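Local coordinates for KLLA0E02245p (Kluyveromyces lactis, PDB 4GPS), which removes NAD and methylguanosine caps from RNA 5' ends and degrades RNA as a 5'-3' exoribonuclease, using divalent metal ions, at residues D77-V89 / R313-D325. Sequence-based numbering, arbitrary orientation.
Sequences DKTPKLLTDCKEV and RMWIQTNLLPKSD
With CG of Trp-315 anti to its backbone nitrogen (chi1 174°) and OG1 of Thr-79 likewise, the indole N-H and the hydroxyl meet at the ring edge. Trp-315 NE1 donates to Thr-79 OG1 over 3.0 Å at 157°. This oxygen lies only 3° out of the indole plane and in turn donates to Pro-80 O, in plane and at one lone pair of that carbonyl oxygen. Asn-319 grips the loop with its side-chain amide: OD1 accepts from Leu-82 N at 2.9 Å, the nitrogen almost straight out from the carbonyl though its N-H is bent off the line. Asn-319 ND2 reaches Pro-80 O only weakly (3.4 Å). Leu-82 sends CD2 to Trp-315 CH2 (3.8 Å) and CD1 to Ile-316 CG2 and Leu-320 CG; Phe-377 of helix 370-393 also touches it. An alanine in place of Trp-315 would probably leave Thr-79 OG1 without its indole donor and open a gap beside Pro-80 and Leu-82. Farther along, Cys-86 SG packs on Pro-322 CG (4.0 Å). A water accepts from Leu-83 N and donates to Asn-319 O. The Asn-319 amide and this water thus satisfy loop backbone groups beside helix 305-319, which carries Gln-317, a residue that probably binds substrate, while leucines and the indole form the apolar core.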
# COMPACT_ATOMS: atom_id res chain seq x y z
N ASP A 77 -3.55 12.89 -18.22
CA ASP A 77 -2.55 11.95 -18.70
C ASP A 77 -1.48 11.49 -17.74
O ASP A 77 -1.17 10.30 -17.68
CB ASP A 77 -1.87 12.49 -19.97
CG ASP A 77 -2.86 12.78 -21.08
OD1 ASP A 77 -3.92 12.09 -21.14
OD2 ASP A 77 -2.57 13.68 -21.90
N LYS A 78 -0.88 12.44 -17.02
CA LYS A 78 0.18 12.11 -16.08
C LYS A 78 -0.45 11.74 -14.73
O LYS A 78 -1.39 12.39 -14.25
CB LYS A 78 1.14 13.29 -15.89
CG LYS A 78 2.45 12.93 -15.15
CD LYS A 78 3.45 14.10 -15.09
CE LYS A 78 2.90 15.22 -14.19
NZ LYS A 78 3.80 16.44 -14.11
N THR A 79 0.08 10.69 -14.12
CA THR A 79 -0.41 10.25 -12.83
C THR A 79 -0.09 11.30 -11.74
O THR A 79 0.98 11.89 -11.74
CB THR A 79 0.23 8.90 -12.46
OG1 THR A 79 -0.20 8.51 -11.14
CG2 THR A 79 1.76 9.00 -12.51
N PRO A 80 -1.03 11.56 -10.82
CA PRO A 80 -0.76 12.52 -9.76
C PRO A 80 0.11 11.82 -8.72
O PRO A 80 0.28 10.60 -8.76
CB PRO A 80 -2.16 12.86 -9.24
CG PRO A 80 -2.89 11.58 -9.43
CD PRO A 80 -2.46 11.20 -10.83
N LYS A 81 0.71 12.58 -7.81
CA LYS A 81 1.50 11.94 -6.76
C LYS A 81 0.71 12.09 -5.45
O LYS A 81 0.13 13.14 -5.20
CB LYS A 81 2.89 12.58 -6.64
CG LYS A 81 3.94 11.92 -7.53
CD LYS A 81 5.33 12.53 -7.27
CE LYS A 81 6.33 12.27 -8.41
NZ LYS A 81 6.78 10.83 -8.51
N LEU A 82 0.67 11.04 -4.63
CA LEU A 82 -0.07 11.14 -3.38
C LEU A 82 0.73 11.93 -2.36
O LEU A 82 0.18 12.75 -1.61
CB LEU A 82 -0.42 9.76 -2.85
CG LEU A 82 -1.38 8.98 -3.76
CD1 LEU A 82 -1.59 7.57 -3.19
CD2 LEU A 82 -2.72 9.73 -3.89
N LEU A 83 2.04 11.71 -2.35
CA LEU A 83 2.94 12.39 -1.42
C LEU A 83 3.97 13.20 -2.17
O LEU A 83 4.29 12.89 -3.31
CB LEU A 83 3.65 11.35 -0.53
CG LEU A 83 2.71 10.57 0.40
CD1 LEU A 83 3.46 9.41 1.05
CD2 LEU A 83 2.11 11.55 1.45
N THR A 84 4.45 14.27 -1.57
CA THR A 84 5.48 15.08 -2.22
C THR A 84 6.79 14.94 -1.41
O THR A 84 6.76 14.78 -0.19
CB THR A 84 5.03 16.58 -2.34
OG1 THR A 84 4.51 17.03 -1.09
CG2 THR A 84 3.91 16.71 -3.34
N ASP A 85 7.93 14.97 -2.10
CA ASP A 85 9.24 14.83 -1.45
C ASP A 85 9.31 13.49 -0.76
O ASP A 85 9.88 13.35 0.30
CB ASP A 85 9.52 15.94 -0.42
CG ASP A 85 9.62 17.34 -1.06
OD1 ASP A 85 9.93 17.44 -2.29
OD2 ASP A 85 9.40 18.34 -0.32
N CYS A 86 8.74 12.49 -1.38
CA CYS A 86 8.74 11.19 -0.76
C CYS A 86 10.10 10.51 -0.85
O CYS A 86 10.66 10.41 -1.93
CB CYS A 86 7.67 10.34 -1.43
SG CYS A 86 7.21 9.01 -0.39
N LYS A 87 10.63 10.01 0.27
CA LYS A 87 11.93 9.33 0.20
C LYS A 87 12.07 8.17 1.17
O LYS A 87 11.38 8.09 2.18
CB LYS A 87 13.07 10.34 0.42
CG LYS A 87 12.91 11.24 1.63
CD LYS A 87 13.98 12.36 1.63
CE LYS A 87 13.66 13.52 2.59
NZ LYS A 87 13.41 13.03 3.97
N GLU A 88 12.95 7.23 0.83
CA GLU A 88 13.20 6.13 1.73
C GLU A 88 14.17 6.67 2.77
O GLU A 88 15.22 7.18 2.41
CB GLU A 88 13.86 4.96 1.02
CG GLU A 88 14.18 3.86 2.04
CD GLU A 88 14.72 2.59 1.43
OE1 GLU A 88 15.94 2.41 1.37
OE2 GLU A 88 13.91 1.77 1.00
N VAL A 89 13.84 6.59 4.05
CA VAL A 89 14.73 7.10 5.09
C VAL A 89 15.47 5.97 5.83
O VAL A 89 16.50 6.21 6.42
CB VAL A 89 13.95 8.00 6.10
CG1 VAL A 89 13.34 9.22 5.37
CG2 VAL A 89 12.85 7.19 6.78
N ARG A 313 -6.05 -0.21 -5.94
CA ARG A 313 -5.29 -0.46 -4.73
C ARG A 313 -3.81 -0.57 -5.07
O ARG A 313 -2.95 -0.03 -4.38
CB ARG A 313 -5.82 -1.74 -4.07
CG ARG A 313 -5.80 -1.70 -2.55
CD ARG A 313 -6.52 -2.89 -1.91
NE ARG A 313 -6.72 -2.62 -0.49
CZ ARG A 313 -5.73 -2.66 0.39
NH1 ARG A 313 -4.53 -2.98 -0.03
NH2 ARG A 313 -5.92 -2.31 1.64
N MET A 314 -3.54 -1.25 -6.17
CA MET A 314 -2.20 -1.49 -6.70
C MET A 314 -1.54 -0.12 -6.97
O MET A 314 -0.40 0.16 -6.58
CB MET A 314 -2.36 -2.26 -8.01
CG MET A 314 -1.31 -3.22 -8.37
SD MET A 314 -1.85 -4.26 -9.77
CE MET A 314 -2.79 -5.56 -8.89
N TRP A 315 -2.28 0.73 -7.68
CA TRP A 315 -1.80 2.05 -7.98
C TRP A 315 -1.51 2.80 -6.67
O TRP A 315 -0.44 3.39 -6.54
CB TRP A 315 -2.87 2.80 -8.79
CG TRP A 315 -2.52 4.26 -9.02
CD1 TRP A 315 -1.64 4.76 -9.95
CD2 TRP A 315 -2.98 5.37 -8.26
NE1 TRP A 315 -1.53 6.11 -9.81
CE2 TRP A 315 -2.34 6.52 -8.78
CE3 TRP A 315 -3.88 5.52 -7.18
CZ2 TRP A 315 -2.56 7.81 -8.25
CZ3 TRP A 315 -4.10 6.80 -6.66
CH2 TRP A 315 -3.44 7.92 -7.20
N ILE A 316 -2.45 2.81 -5.71
CA ILE A 316 -2.20 3.53 -4.46
C ILE A 316 -0.99 2.95 -3.77
O ILE A 316 -0.17 3.69 -3.22
CB ILE A 316 -3.35 3.40 -3.48
CG1 ILE A 316 -4.62 3.99 -4.09
CG2 ILE A 316 -2.99 4.09 -2.16
CD1 ILE A 316 -5.86 3.58 -3.37
N GLN A 317 -0.87 1.63 -3.82
CA GLN A 317 0.24 0.94 -3.18
C GLN A 317 1.62 1.38 -3.68
O GLN A 317 2.50 1.70 -2.88
CB GLN A 317 0.07 -0.57 -3.34
CG GLN A 317 1.24 -1.38 -2.94
CD GLN A 317 1.12 -2.84 -3.39
OE1 GLN A 317 2.08 -3.59 -3.33
NE2 GLN A 317 -0.07 -3.23 -3.82
N THR A 318 1.83 1.43 -4.98
CA THR A 318 3.14 1.84 -5.45
C THR A 318 3.28 3.34 -5.46
O THR A 318 4.38 3.87 -5.21
CB THR A 318 3.47 1.27 -6.84
OG1 THR A 318 2.40 1.53 -7.74
CG2 THR A 318 3.71 -0.24 -6.74
N ASN A 319 2.17 4.05 -5.67
CA ASN A 319 2.25 5.50 -5.69
C ASN A 319 2.66 6.11 -4.35
O ASN A 319 3.15 7.23 -4.32
CB ASN A 319 0.93 6.12 -6.13
CG ASN A 319 1.11 7.53 -6.59
OD1 ASN A 319 0.74 8.46 -5.91
ND2 ASN A 319 1.73 7.70 -7.75
N LEU A 320 2.46 5.39 -3.25
CA LEU A 320 2.87 5.90 -1.93
C LEU A 320 4.40 5.79 -1.70
O LEU A 320 4.93 6.26 -0.68
CB LEU A 320 2.13 5.14 -0.80
CG LEU A 320 0.68 5.50 -0.55
CD1 LEU A 320 0.11 4.36 0.19
CD2 LEU A 320 0.52 6.83 0.23
N LEU A 321 5.10 5.17 -2.62
CA LEU A 321 6.55 5.02 -2.49
C LEU A 321 7.30 5.96 -3.42
O LEU A 321 6.75 6.47 -4.40
CB LEU A 321 6.99 3.59 -2.82
CG LEU A 321 6.25 2.50 -2.06
CD1 LEU A 321 6.64 1.15 -2.61
CD2 LEU A 321 6.58 2.61 -0.58
N PRO A 322 8.57 6.21 -3.11
CA PRO A 322 9.44 7.07 -3.92
C PRO A 322 9.68 6.47 -5.33
O PRO A 322 9.42 7.12 -6.34
CB PRO A 322 10.72 7.11 -3.11
CG PRO A 322 10.27 6.88 -1.71
CD PRO A 322 9.19 5.89 -1.81
N LYS A 323 10.16 5.24 -5.38
CA LYS A 323 10.49 4.56 -6.65
C LYS A 323 9.98 3.13 -6.50
O LYS A 323 10.25 2.50 -5.49
CB LYS A 323 12.02 4.47 -6.85
CG LYS A 323 12.70 3.39 -5.89
CD LYS A 323 14.27 3.29 -5.87
CE LYS A 323 14.74 2.26 -4.80
NZ LYS A 323 16.24 1.98 -4.75
N SER A 324 9.27 2.60 -7.48
CA SER A 324 8.78 1.23 -7.32
C SER A 324 8.06 0.78 -8.55
O SER A 324 7.23 1.50 -9.09
CB SER A 324 7.83 1.15 -6.13
OG SER A 324 7.21 -0.09 -6.07
N ASP A 325 8.37 -0.41 -9.03
CA ASP A 325 7.67 -0.92 -10.20
C ASP A 325 6.83 -2.12 -9.80
O ASP A 325 7.01 -2.68 -8.70
CB ASP A 325 8.65 -1.33 -11.31
CG ASP A 325 9.23 -0.12 -12.03
OD1 ASP A 325 8.62 0.97 -11.98
OD2 ASP A 325 10.30 -0.26 -12.66
O HOH W 1 3.55 9.89 -4.04